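Local coordinates for protein alkylpurine DNA glycosylase AlkC (Pseudomonas fluorescens, PDB 5VHV) that excises alkylated purine bases from DNA as a base excision repair glycosylase that does not flip the damaged nucleotide out of the helix, at residues F100-M104 with R130-V134; K108-T112 with D141-V146; L72-A76 with F87-Y91; Y65-L69 with Y91-G96; L181-L187 with N219-I225. All coordinates share one frame. Numbering follows the deposited sequence.

Contact 1: residues F100-M104 with R130-V134. With MES (2-(N-morpholino)-ethanesulfonic acid), chain H.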
# COMPACT_ATOMS: atom_id res chain seq x y z
N PHE A 100 -1.38 -28.93 -2.63
CA PHE A 100 -2.15 -27.69 -2.57
C PHE A 100 -2.88 -27.53 -1.24
O PHE A 100 -2.78 -26.49 -0.58
CB PHE A 100 -3.14 -27.63 -3.73
CG PHE A 100 -3.94 -26.37 -3.77
CD1 PHE A 100 -3.42 -25.22 -4.34
CD2 PHE A 100 -5.22 -26.31 -3.22
CE1 PHE A 100 -4.16 -24.06 -4.37
CE2 PHE A 100 -5.94 -25.13 -3.24
CZ PHE A 100 -5.41 -24.02 -3.82
N LYS A 101 -3.65 -28.54 -0.84
CA LYS A 101 -4.49 -28.34 0.33
C LYS A 101 -3.65 -28.15 1.58
O LYS A 101 -3.93 -27.28 2.41
CB LYS A 101 -5.47 -29.51 0.47
CG LYS A 101 -6.60 -29.35 -0.53
CD LYS A 101 -7.43 -30.58 -0.73
CE LYS A 101 -8.51 -30.30 -1.76
NZ LYS A 101 -9.12 -31.54 -2.27
N ARG A 102 -2.57 -28.92 1.70
CA ARG A 102 -1.68 -28.75 2.84
C ARG A 102 -1.04 -27.37 2.82
O ARG A 102 -0.88 -26.74 3.87
CB ARG A 102 -0.61 -29.84 2.84
CG ARG A 102 0.11 -29.98 4.15
CD ARG A 102 1.30 -30.92 4.01
NE ARG A 102 0.91 -32.28 3.63
CZ ARG A 102 0.52 -33.22 4.48
NH1 ARG A 102 0.44 -32.96 5.78
NH2 ARG A 102 0.21 -34.42 4.01
N SER A 103 -0.65 -26.90 1.63
CA SER A 103 -0.02 -25.59 1.51
C SER A 103 -0.99 -24.47 1.87
O SER A 103 -0.61 -23.51 2.55
CB SER A 103 0.53 -25.41 0.10
OG SER A 103 1.64 -26.29 -0.10
N MET A 104 -2.25 -24.59 1.46
CA MET A 104 -3.22 -23.57 1.83
C MET A 104 -3.38 -23.51 3.34
O MET A 104 -3.46 -22.42 3.92
CB MET A 104 -4.57 -23.83 1.16
CG MET A 104 -4.58 -23.59 -0.34
SD MET A 104 -4.06 -21.96 -0.86
CE MET A 104 -2.39 -22.32 -1.44
N ARG A 130 -8.46 -22.33 -8.37
CA ARG A 130 -8.40 -23.12 -7.15
C ARG A 130 -8.09 -22.25 -5.95
O ARG A 130 -8.68 -22.41 -4.87
CB ARG A 130 -7.34 -24.21 -7.29
CG ARG A 130 -7.65 -25.47 -6.48
CD ARG A 130 -6.54 -26.51 -6.60
NE ARG A 130 -6.92 -27.75 -5.93
CZ ARG A 130 -6.16 -28.84 -5.86
NH1 ARG A 130 -4.94 -28.87 -6.42
NH2 ARG A 130 -6.60 -29.90 -5.20
N THR A 131 -7.16 -21.30 -6.12
CA THR A 131 -6.73 -20.45 -5.02
C THR A 131 -7.78 -19.38 -4.71
O THR A 131 -8.02 -19.05 -3.54
CB THR A 131 -5.38 -19.81 -5.36
OG1 THR A 131 -4.43 -20.84 -5.73
CG2 THR A 131 -4.81 -19.04 -4.19
N LEU A 132 -8.43 -18.86 -5.75
CA LEU A 132 -9.51 -17.90 -5.53
C LEU A 132 -10.58 -18.47 -4.61
O LEU A 132 -11.08 -17.78 -3.71
CB LEU A 132 -10.12 -17.47 -6.87
CG LEU A 132 -11.34 -16.52 -6.78
CD1 LEU A 132 -10.95 -15.17 -6.18
CD2 LEU A 132 -11.94 -16.31 -8.15
N ALA A 133 -10.93 -19.75 -4.81
CA ALA A 133 -11.97 -20.36 -3.97
C ALA A 133 -11.54 -20.37 -2.51
O ALA A 133 -12.35 -20.12 -1.60
CB ALA A 133 -12.27 -21.78 -4.45
N VAL A 134 -10.26 -20.64 -2.26
CA VAL A 134 -9.74 -20.63 -0.90
C VAL A 134 -9.83 -19.23 -0.32
O VAL A 134 -10.25 -19.05 0.84
CB VAL A 134 -8.30 -21.15 -0.90
CG1 VAL A 134 -7.64 -20.90 0.45
CG2 VAL A 134 -8.30 -22.61 -1.29
O1 MES H . 0.58 -35.41 -2.04
C2 MES H . -0.69 -34.85 -1.70
C3 MES H . -1.66 -34.85 -2.88
N4 MES H . -1.01 -34.25 -4.04
C5 MES H . 0.26 -34.87 -4.39
C6 MES H . 1.16 -34.77 -3.17
C7 MES H . -1.93 -34.17 -5.17
C8 MES H . -1.67 -32.94 -6.05
S MES H . -2.33 -31.54 -5.42
O1S MES H . -1.54 -30.36 -5.84
O2S MES H . -2.39 -31.67 -3.94
O3S MES H . -3.70 -31.37 -5.97

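Contact 2: residues K108-T112 with D141-V146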
# COMPACT_ATOMS: atom_id res chain seq x y z
N LYS A 108 -2.53 -20.28 5.81
CA LYS A 108 -3.52 -19.71 6.72
C LYS A 108 -2.96 -19.65 8.14
O LYS A 108 -3.23 -18.71 8.89
CB LYS A 108 -4.79 -20.55 6.70
CG LYS A 108 -5.89 -20.02 7.60
CD LYS A 108 -7.06 -21.00 7.70
CE LYS A 108 -8.07 -20.47 8.70
NZ LYS A 108 -9.29 -21.33 8.80
N TYR A 109 -2.18 -20.66 8.51
CA TYR A 109 -1.53 -20.69 9.82
C TYR A 109 -0.41 -19.65 9.90
O TYR A 109 -0.35 -18.86 10.86
CB TYR A 109 -0.98 -22.08 10.08
CG TYR A 109 -0.09 -22.19 11.30
CD1 TYR A 109 -0.65 -22.29 12.56
CD2 TYR A 109 1.29 -22.18 11.19
CE1 TYR A 109 0.17 -22.41 13.70
CE2 TYR A 109 2.11 -22.29 12.31
CZ TYR A 109 1.54 -22.42 13.55
OH TYR A 109 2.34 -22.51 14.68
N PHE A 110 0.49 -19.64 8.92
CA PHE A 110 1.65 -18.74 8.97
C PHE A 110 1.28 -17.26 8.86
O PHE A 110 2.02 -16.41 9.36
CB PHE A 110 2.64 -19.08 7.84
CG PHE A 110 3.42 -20.37 8.03
CD1 PHE A 110 3.93 -20.73 9.28
CD2 PHE A 110 3.67 -21.19 6.94
CE1 PHE A 110 4.65 -21.91 9.43
CE2 PHE A 110 4.42 -22.37 7.08
CZ PHE A 110 4.89 -22.74 8.32
N THR A 111 0.17 -16.93 8.20
CA THR A 111 -0.11 -15.53 7.92
C THR A 111 -0.32 -14.71 9.20
O THR A 111 -0.07 -13.50 9.20
CB THR A 111 -1.31 -15.39 6.96
OG1 THR A 111 -1.23 -14.13 6.27
CG2 THR A 111 -2.64 -15.50 7.68
N THR A 112 -0.74 -15.35 10.30
CA THR A 112 -0.87 -14.61 11.55
C THR A 112 0.48 -14.23 12.16
O THR A 112 0.56 -13.26 12.93
CB THR A 112 -1.68 -15.43 12.57
OG1 THR A 112 -0.95 -16.61 12.96
CG2 THR A 112 -3.03 -15.86 11.99
N ASP A 141 -13.52 -15.80 7.26
CA ASP A 141 -12.90 -16.38 8.44
C ASP A 141 -13.12 -15.51 9.67
O ASP A 141 -13.24 -14.29 9.58
CB ASP A 141 -11.40 -16.54 8.20
CG ASP A 141 -10.77 -17.56 9.12
OD1 ASP A 141 -10.85 -18.75 8.78
OD2 ASP A 141 -10.19 -17.19 10.18
N ASP A 142 -13.12 -16.16 10.85
CA ASP A 142 -13.23 -15.42 12.11
C ASP A 142 -12.01 -14.55 12.38
O ASP A 142 -12.11 -13.58 13.14
CB ASP A 142 -13.40 -16.40 13.28
CG ASP A 142 -14.72 -17.14 13.25
OD1 ASP A 142 -15.68 -16.62 12.66
OD2 ASP A 142 -14.78 -18.24 13.83
N ASN A 143 -10.85 -14.92 11.85
CA ASN A 143 -9.59 -14.27 12.18
C ASN A 143 -9.33 -13.10 11.24
O ASN A 143 -9.29 -13.27 10.02
CB ASN A 143 -8.45 -15.27 12.13
CG ASN A 143 -7.11 -14.70 12.63
OD1 ASN A 143 -6.78 -13.54 12.37
ND2 ASN A 143 -6.38 -15.48 13.40
N GLU A 144 -9.14 -11.90 11.81
CA GLU A 144 -8.94 -10.72 10.98
C GLU A 144 -7.69 -10.84 10.12
O GLU A 144 -7.66 -10.28 9.01
CB GLU A 144 -8.88 -9.46 11.84
CG GLU A 144 -7.64 -9.31 12.68
CD GLU A 144 -7.67 -8.02 13.50
OE1 GLU A 144 -7.62 -8.10 14.73
OE2 GLU A 144 -7.78 -6.93 12.91
N HIS A 145 -6.64 -11.55 10.58
CA HIS A 145 -5.46 -11.74 9.75
C HIS A 145 -5.77 -12.54 8.50
O HIS A 145 -5.20 -12.29 7.43
CB HIS A 145 -4.34 -12.44 10.52
CG HIS A 145 -3.81 -11.64 11.65
ND1 HIS A 145 -2.83 -10.69 11.48
CD2 HIS A 145 -4.12 -11.64 12.97
CE1 HIS A 145 -2.56 -10.13 12.65
NE2 HIS A 145 -3.34 -10.68 13.56
N VAL A 146 -6.68 -13.50 8.62
CA VAL A 146 -7.02 -14.35 7.48
C VAL A 146 -7.91 -13.58 6.50
O VAL A 146 -7.72 -13.67 5.28
CB VAL A 146 -7.66 -15.65 8.01
CG1 VAL A 146 -8.16 -16.55 6.86
CG2 VAL A 146 -6.65 -16.39 8.91
O HOH W 1 -2.52 -11.89 7.12
O HOH W 2 -1.33 -10.44 9.12

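Contact 3: residues L72-A76 with F87-Y91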
# COMPACT_ATOMS: atom_id res chain seq x y z
N LEU A 72 8.34 -26.35 10.73
CA LEU A 72 8.16 -24.92 10.54
C LEU A 72 6.94 -24.40 11.30
O LEU A 72 6.94 -23.24 11.75
CB LEU A 72 8.07 -24.62 9.05
CG LEU A 72 9.33 -24.98 8.21
CD1 LEU A 72 9.08 -24.63 6.75
CD2 LEU A 72 10.59 -24.27 8.71
N TYR A 73 5.90 -25.22 11.45
CA TYR A 73 4.80 -24.85 12.34
C TYR A 73 5.31 -24.58 13.75
O TYR A 73 4.88 -23.62 14.41
CB TYR A 73 3.73 -25.94 12.39
CG TYR A 73 2.61 -25.85 11.37
CD1 TYR A 73 2.87 -25.76 10.01
CD2 TYR A 73 1.27 -25.88 11.79
CE1 TYR A 73 1.83 -25.71 9.08
CE2 TYR A 73 0.22 -25.83 10.88
CZ TYR A 73 0.50 -25.74 9.52
OH TYR A 73 -0.54 -25.70 8.61
N ALA A 74 6.22 -25.44 14.26
CA ALA A 74 6.75 -25.23 15.60
C ALA A 74 7.71 -24.06 15.64
O ALA A 74 7.82 -23.38 16.68
CB ALA A 74 7.45 -26.49 16.10
N LEU A 75 8.40 -23.79 14.53
CA LEU A 75 9.36 -22.69 14.50
C LEU A 75 8.65 -21.34 14.56
O LEU A 75 9.17 -20.40 15.17
CB LEU A 75 10.20 -22.79 13.23
CG LEU A 75 11.32 -21.75 13.11
CD1 LEU A 75 12.41 -21.99 14.12
CD2 LEU A 75 11.88 -21.72 11.67
N ALA A 76 7.46 -21.23 13.98
CA ALA A 76 6.85 -19.91 13.80
C ALA A 76 6.74 -19.11 15.10
O ALA A 76 7.20 -17.96 15.12
CB ALA A 76 5.48 -20.08 13.12
N PHE A 87 9.73 -15.73 5.57
CA PHE A 87 10.32 -16.87 4.87
C PHE A 87 9.49 -18.14 5.03
O PHE A 87 9.60 -19.04 4.20
CB PHE A 87 11.78 -17.11 5.28
CG PHE A 87 11.98 -17.75 6.64
CD1 PHE A 87 11.81 -19.11 6.82
CD2 PHE A 87 12.40 -16.98 7.72
CE1 PHE A 87 12.01 -19.70 8.06
CE2 PHE A 87 12.61 -17.55 8.96
CZ PHE A 87 12.42 -18.93 9.14
N LEU A 88 8.61 -18.19 6.03
CA LEU A 88 7.79 -19.39 6.20
C LEU A 88 6.77 -19.52 5.07
O LEU A 88 6.75 -20.56 4.40
CB LEU A 88 7.14 -19.39 7.58
CG LEU A 88 8.14 -19.40 8.73
CD1 LEU A 88 7.43 -18.99 10.02
CD2 LEU A 88 8.76 -20.78 8.83
N PRO A 89 5.92 -18.53 4.80
CA PRO A 89 5.08 -18.64 3.60
C PRO A 89 5.88 -18.78 2.32
O PRO A 89 5.45 -19.48 1.39
CB PRO A 89 4.24 -17.35 3.63
CG PRO A 89 4.83 -16.51 4.68
CD PRO A 89 5.58 -17.36 5.62
N HIS A 90 7.07 -18.17 2.24
CA HIS A 90 7.88 -18.33 1.05
C HIS A 90 8.24 -19.80 0.82
O HIS A 90 8.22 -20.28 -0.32
CB HIS A 90 9.16 -17.50 1.13
CG HIS A 90 9.94 -17.51 -0.15
ND1 HIS A 90 9.58 -16.76 -1.25
CD2 HIS A 90 11.02 -18.24 -0.52
CE1 HIS A 90 10.43 -17.01 -2.24
NE2 HIS A 90 11.31 -17.90 -1.81
N TYR A 91 8.58 -20.52 1.89
CA TYR A 91 8.89 -21.93 1.77
C TYR A 91 7.70 -22.69 1.18
O TYR A 91 7.86 -23.54 0.31
CB TYR A 91 9.30 -22.48 3.15
CG TYR A 91 9.70 -23.93 3.13
CD1 TYR A 91 8.73 -24.90 3.11
CD2 TYR A 91 11.04 -24.33 3.12
CE1 TYR A 91 9.05 -26.23 3.05
CE2 TYR A 91 11.37 -25.67 3.06
CZ TYR A 91 10.36 -26.61 3.03
OH TYR A 91 10.64 -27.95 2.95

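Contact 4: residues Y65-L69 with Y91-G96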
# COMPACT_ATOMS: atom_id res chain seq x y z
N TYR A 65 8.42 -32.75 2.39
CA TYR A 65 7.70 -31.48 2.56
C TYR A 65 6.76 -31.51 3.76
O TYR A 65 6.85 -30.60 4.60
CB TYR A 65 6.99 -31.13 1.25
CG TYR A 65 6.16 -29.88 1.31
CD1 TYR A 65 6.77 -28.65 1.39
CD2 TYR A 65 4.77 -29.93 1.28
CE1 TYR A 65 6.01 -27.49 1.45
CE2 TYR A 65 4.01 -28.79 1.33
CZ TYR A 65 4.63 -27.57 1.41
OH TYR A 65 3.88 -26.40 1.48
N PRO A 66 5.86 -32.48 3.91
CA PRO A 66 5.01 -32.48 5.11
C PRO A 66 5.81 -32.52 6.41
O PRO A 66 5.45 -31.83 7.37
CB PRO A 66 4.16 -33.74 4.94
CG PRO A 66 4.19 -34.05 3.47
CD PRO A 66 5.55 -33.61 3.01
N GLN A 67 6.89 -33.30 6.46
CA GLN A 67 7.70 -33.37 7.67
C GLN A 67 8.37 -32.04 7.96
O GLN A 67 8.43 -31.60 9.12
CB GLN A 67 8.76 -34.46 7.53
CG GLN A 67 8.23 -35.89 7.45
CD GLN A 67 9.32 -36.90 7.08
OE1 GLN A 67 10.24 -36.61 6.30
NE2 GLN A 67 9.23 -38.09 7.66
N THR A 68 8.89 -31.37 6.93
CA THR A 68 9.49 -30.06 7.15
C THR A 68 8.44 -29.06 7.61
O THR A 68 8.70 -28.25 8.51
CB THR A 68 10.20 -29.57 5.88
OG1 THR A 68 11.22 -30.53 5.50
CG2 THR A 68 10.87 -28.23 6.12
N LEU A 69 7.23 -29.11 7.04
CA LEU A 69 6.18 -28.18 7.47
C LEU A 69 5.88 -28.35 8.95
O LEU A 69 5.68 -27.36 9.67
CB LEU A 69 4.90 -28.40 6.65
CG LEU A 69 4.79 -27.77 5.26
CD1 LEU A 69 3.37 -27.99 4.78
CD2 LEU A 69 5.16 -26.29 5.24
N TYR A 91 8.58 -20.52 1.89
CA TYR A 91 8.89 -21.93 1.77
C TYR A 91 7.70 -22.69 1.18
O TYR A 91 7.86 -23.54 0.31
CB TYR A 91 9.30 -22.48 3.15
CG TYR A 91 9.70 -23.93 3.13
CD1 TYR A 91 8.73 -24.90 3.11
CD2 TYR A 91 11.04 -24.33 3.12
CE1 TYR A 91 9.05 -26.23 3.05
CE2 TYR A 91 11.37 -25.67 3.06
CZ TYR A 91 10.36 -26.61 3.03
OH TYR A 91 10.64 -27.95 2.95
N VAL A 92 6.49 -22.35 1.62
CA VAL A 92 5.29 -23.02 1.12
C VAL A 92 5.11 -22.74 -0.38
O VAL A 92 4.77 -23.64 -1.16
CB VAL A 92 4.07 -22.56 1.94
CG1 VAL A 92 2.78 -23.06 1.30
CG2 VAL A 92 4.19 -23.02 3.37
N ALA A 93 5.24 -21.48 -0.78
CA ALA A 93 5.08 -21.15 -2.20
C ALA A 93 6.16 -21.81 -3.06
O ALA A 93 5.89 -22.19 -4.21
CB ALA A 93 5.12 -19.65 -2.39
N SER A 94 7.37 -21.97 -2.51
CA SER A 94 8.47 -22.55 -3.26
C SER A 94 8.31 -24.05 -3.45
O SER A 94 8.54 -24.57 -4.55
CB SER A 94 9.80 -22.25 -2.56
OG SER A 94 10.10 -20.85 -2.53
N TYR A 95 7.96 -24.77 -2.38
CA TYR A 95 8.06 -26.22 -2.36
C TYR A 95 6.72 -26.93 -2.22
O TYR A 95 6.68 -28.17 -2.27
CB TYR A 95 9.02 -26.65 -1.23
CG TYR A 95 10.33 -25.88 -1.32
CD1 TYR A 95 11.14 -26.00 -2.45
CD2 TYR A 95 10.71 -25.01 -0.33
CE1 TYR A 95 12.33 -25.26 -2.56
CE2 TYR A 95 11.90 -24.28 -0.43
CZ TYR A 95 12.69 -24.40 -1.55
OH TYR A 95 13.83 -23.64 -1.61
N GLY A 96 5.62 -26.18 -2.10
CA GLY A 96 4.31 -26.74 -1.83
C GLY A 96 3.34 -26.77 -3.00
O GLY A 96 2.15 -27.04 -2.78
O HOH W 3 12.81 -29.10 3.55

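Contact 5: residues L181-L187 with N219-I225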
# COMPACT_ATOMS: atom_id res chain seq x y z
N LEU A 181 -16.28 -7.76 2.84
CA LEU A 181 -15.42 -7.06 3.79
C LEU A 181 -15.69 -5.55 3.86
O LEU A 181 -14.99 -4.85 4.60
CB LEU A 181 -13.95 -7.32 3.42
CG LEU A 181 -13.51 -8.79 3.41
CD1 LEU A 181 -12.04 -8.95 2.92
CD2 LEU A 181 -13.65 -9.44 4.77
N LYS A 182 -16.71 -5.04 3.14
CA LYS A 182 -16.89 -3.59 2.97
C LYS A 182 -17.39 -2.90 4.23
O LYS A 182 -17.49 -1.67 4.25
CB LYS A 182 -17.87 -3.29 1.84
CG LYS A 182 -19.33 -3.64 2.15
CD LYS A 182 -20.20 -3.39 0.92
CE LYS A 182 -21.64 -3.80 1.13
NZ LYS A 182 -21.79 -5.27 1.24
N ALA A 183 -17.73 -3.67 5.27
CA ALA A 183 -18.06 -3.10 6.57
C ALA A 183 -17.33 -3.84 7.68
O ALA A 183 -17.85 -3.96 8.79
CB ALA A 183 -19.57 -3.11 6.82
N ASP A 184 -16.13 -4.33 7.40
CA ASP A 184 -15.43 -5.18 8.35
C ASP A 184 -15.12 -4.41 9.62
O ASP A 184 -14.80 -3.21 9.59
CB ASP A 184 -14.14 -5.72 7.73
CG ASP A 184 -13.65 -6.97 8.42
OD1 ASP A 184 -13.03 -6.86 9.50
OD2 ASP A 184 -13.93 -8.07 7.89
N SER A 185 -15.21 -5.11 10.76
CA SER A 185 -14.94 -4.50 12.06
C SER A 185 -13.45 -4.25 12.29
O SER A 185 -13.10 -3.49 13.20
CB SER A 185 -15.49 -5.39 13.18
OG SER A 185 -14.87 -6.67 13.15
N SER A 186 -12.58 -4.85 11.48
CA SER A 186 -11.13 -4.76 11.66
C SER A 186 -10.57 -3.62 10.80
O SER A 186 -10.71 -3.63 9.58
CB SER A 186 -10.46 -6.07 11.25
OG SER A 186 -9.07 -5.90 10.99
N LEU A 187 -9.88 -2.67 11.44
CA LEU A 187 -9.20 -1.62 10.68
C LEU A 187 -8.18 -2.22 9.71
O LEU A 187 -8.02 -1.74 8.58
CB LEU A 187 -8.51 -0.66 11.64
CG LEU A 187 -7.68 0.46 11.00
CD1 LEU A 187 -8.51 1.32 10.07
CD2 LEU A 187 -7.03 1.30 12.11
N ASN A 219 -22.80 3.86 7.06
CA ASN A 219 -21.96 3.01 7.88
C ASN A 219 -20.55 3.60 7.93
O ASN A 219 -19.90 3.67 6.89
CB ASN A 219 -21.91 1.59 7.32
CG ASN A 219 -21.13 0.63 8.20
OD1 ASN A 219 -20.00 0.91 8.59
ND2 ASN A 219 -21.75 -0.49 8.54
N PRO A 220 -20.05 4.02 9.09
CA PRO A 220 -18.77 4.75 9.10
C PRO A 220 -17.58 3.91 8.66
O PRO A 220 -16.61 4.46 8.13
CB PRO A 220 -18.63 5.21 10.56
CG PRO A 220 -19.52 4.29 11.34
CD PRO A 220 -20.64 3.92 10.44
N HIS A 221 -17.63 2.59 8.85
CA HIS A 221 -16.57 1.73 8.34
C HIS A 221 -16.55 1.75 6.82
O HIS A 221 -15.48 1.87 6.20
CB HIS A 221 -16.77 0.30 8.85
CG HIS A 221 -16.51 0.14 10.31
ND1 HIS A 221 -15.76 1.04 11.03
CD2 HIS A 221 -16.89 -0.82 11.18
CE1 HIS A 221 -15.70 0.65 12.29
NE2 HIS A 221 -16.38 -0.48 12.41
N THR A 222 -17.72 1.63 6.20
CA THR A 222 -17.83 1.65 4.75
C THR A 222 -17.47 3.03 4.20
O THR A 222 -16.78 3.13 3.18
CB THR A 222 -19.25 1.23 4.35
OG1 THR A 222 -19.59 -0.00 5.01
CG2 THR A 222 -19.38 1.06 2.83
N ALA A 223 -17.92 4.10 4.86
CA ALA A 223 -17.54 5.45 4.44
C ALA A 223 -16.02 5.63 4.45
O ALA A 223 -15.45 6.24 3.54
CB ALA A 223 -18.19 6.50 5.34
N TRP A 224 -15.35 5.12 5.49
CA TRP A 224 -13.90 5.26 5.56
C TRP A 224 -13.23 4.51 4.42
O TRP A 224 -12.32 5.04 3.76
CB TRP A 224 -13.39 4.74 6.91
CG TRP A 224 -11.92 4.96 7.12
CD1 TRP A 224 -11.32 6.00 7.80
CD2 TRP A 224 -10.84 4.12 6.66
NE1 TRP A 224 -9.95 5.85 7.78
CE2 TRP A 224 -9.63 4.71 7.08
CE3 TRP A 224 -10.79 2.92 5.94
CZ2 TRP A 224 -8.38 4.13 6.81
CZ3 TRP A 224 -9.54 2.36 5.64
CH2 TRP A 224 -8.36 2.97 6.08
N ILE A 225 -13.69 3.29 4.16
CA ILE A 225 -13.15 2.53 3.03
C ILE A 225 -13.34 3.32 1.74
O ILE A 225 -12.43 3.41 0.90
CB ILE A 225 -13.80 1.14 2.94
CG1 ILE A 225 -13.37 0.26 4.13
CG2 ILE A 225 -13.43 0.46 1.63
CD1 ILE A 225 -14.04 -1.11 4.16

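Contact 1: residues F100-M104 with R130-V134
Helices 100-110 and 128-138 of the alpha-helical repeat region meet here at a shallow angle, their short axes 11.7 Å apart and 38° from parallel. Apolar contact dominates. Arg130 CD lies over one face of the Phe100 ring, a CH-pi contact 3.6 Å from the centroid, and Phe100 CE2 lies 4.0 Å from Val134 CG2. One turn on, Met104 SD packs 4.0 Å from Val134 CG1. At the ring edge, Phe100 CE1 is 3.5 Å from Thr131 OG1, a hydroxyl hydrogen-bonded to the carbonyl of Asp127, just before helix 128-138. The polar links run through a MES molecule, probably from the crystallisation liquor: MES O3S accepts from Arg130 NH1 at 2.8 Å, and MES O2S from Phe100 N at 3.2 Å. Lys101 NZ sits 4.2 Å from Arg130 NH2, two positive groups side by side, unbonded. No hydrogen bond joins the helices directly, so the contact itself is apolar and CH-pi, and the sulfonate sits where Lys101 and Arg130 concentrate positive charge at the surface.

Contact 2: residues K108-T112 with D141-V146
A salt bridge between the extended Lys108 and Asp141, NZ to OD1 at 3.0 Å, is the direct polar link between the C-terminal part of helix 100-110 and the loop that leads into helix 144-152, two elements of the helical repeat of the DNA alkylation repair family. The other carboxylate oxygen is used locally: Asp141 OD2 accepts from Asn143 N at 2.9 Å, closing an Asx turn. Asn143 then N-caps helix 144-152, its OD1 accepting from His145 N at 2.7 Å, so one short loop both holds the lysine and starts a helix. Two waters add indirect links. Water 1 lies 2.7 Å from Thr111 OG1 and donates to His145 O, also at 2.7 Å; the Thr111 hydroxyl is further bonded to the backbone N of Ala116. Water 2 lies 2.8 Å from His145 ND1 and donates weakly to Thr111 O at 3.3 Å. Around this polar frame the packing is modest. Lys108 CG rests 3.9 Å from Val146 CG2, using the aliphatic part of the lysine, and Trp138 of helix 128-138 touches both side chains. Thr111 CG2 is 4.3 Å from the same valine methyl. At the far end Thr112 CA lies over one face of the His145 imidazole, with Thr112 CG2 3.9 Å from His145 CB and 3.7 Å from Asn143 ND2.

Contact 3: residues L72-A76 with F87-Y91
Leu72, in the last part of helix 65-75, makes the largest contribution from its segment. Its CB is 3.9 Å from Leu88 CD2, and its CD1 sits over the face of the Tyr91 ring in a CH-pi contact, 3.9 Å from the centroid and 19° off the ring normal. The leucine therefore bridges two residues one turn apart on helix 87-95. Tyr73 turns away from that helix toward helix 100-110, where its ring stacks on Tyr109 and its carbonyl accepts from the Tyr109 hydroxyl. Leu75 brings the next turn back to the interface: CD2 meets the edge of the Phe87 ring, 3.8 Å from CZ, and approaches Leu88 CD2 at 4.3 Å. Ala76 finishes the patch with CB 3.8 Å from Leu88 CD1, so Leu88 is lined by Leu72, Leu75 and Ala76 together. Phe110 of helix 100-110 also touches Leu72 and Leu88, while Met21 of helix 11-24 covers Leu75. All six touching residues are buried and no hydrogen bond crosses between the segments. The two helices form an antiparallel hairpin, of which this is the loop end, and the contact is hydrophobic, methyls and rings meeting without polar pairing.

Contact 4: residues Y65-L69 with Y91-G96
This is the open end of an antiparallel helical hairpin: helices 65-75 and 87-95 follow each other in the chain, and their short axes run at 177°, 11.7 Å apart. Along the second helix, Tyr91 comes first. Its CE1 lies 3.7 Å from Tyr65 CE1, its CD1 4.4 Å from Leu69 CD2, and its OH 3.2 Å from Thr68 CG2. Water 3 links the same hydroxyl to Thr68, 2.5 Å from Tyr91 OH and donating to Thr68 OG1 at 2.9 Å; Thr68 OG1 is also bonded to the carbonyl of Asp64. Val92 packs CG2 against Leu69 CD2 at 3.9 Å and brings CG1 to 3.5 Å from Tyr65 OH. Ala93 faces away, toward helix 119-126. Tyr95 directs its ring elsewhere, stacking on His58 of helix 46-60, but its backbone carbonyl lies over a face of the Tyr65 ring, Tyr95 O 3.7 Å from Tyr65 CD1. Gly96 ends the helix, its N still bonded to Val92 O at 2.8 Å. A beta carbon here would clash with the Tyr65 hydroxyl, which is hydrogen-bonded to Ser103 of the following helix. Without one, Gly96 CA comes to 3.4 Å from Tyr65 OH.

Contact 5: residues L181-L187 with N219-I225
The turn between helices 175-181 and 187-201 packs on the N-terminal end of helix 220-229, joining neighbouring parts of the helical repeat array, about 7 Å from the bound DNA (nearest atoms). Thr222 makes the polar link: its m rotamer sends OG1 out of the helix to donate to Lys182 O at 2.8 Å, and Thr222 CA adds a CA-H...O contact to the same oxygen at 3.4 Å. The Lys182 side chain leads away to a salt bridge with Asp179. Ala183 CB touches both Thr222 OG1 (3.6 Å) and Asn219 ND2 (3.8 Å), while Asn219, chi1 t, keeps OD1 over the helix end as an N-cap, accepting weakly from His221 N and Thr222 N. Asp184 points away from helix 220-229. Its t rotamer lets OD1 take Ser186 N at 2.9 Å, an Asx turn, while OD2 forms a salt bridge with Arg147. His221, chi1 m, is laid along the loop with CD2 3.6 Å from Asp184 O. Ile225, m then t, extends CD1 to 3.5 Å from Lys182 O. Ser186, chi1 t, caps helix 187-201 through Val189 N. Beyond it Leu187 reaches over one face of the Trp224 indole, CD1 4.3 Å from CZ2.

From the N terminus, contact 4 opens first and closes the outer loop, pairing the start of helix 65-75 with the end of helix 87-95; contact 3, using the same two helices and sharing Tyr91, nests within it and closes a shorter loop without helix. Contacts 1 and 2 come after these two. Both start on helix 100-110 and reach successive helices, 128-138 and 144-152, so their loops cross. Ser103 ties contact 1 to contact 4 through Tyr65 and Gly96, and Tyr109 and Phe110 tie contact 2 to contact 3. Contact 5 comes last, binding a later turn to helix 220-229; a probable Glu144-Ser186 hydrogen bond connects it to contact 2, continuing the helical array.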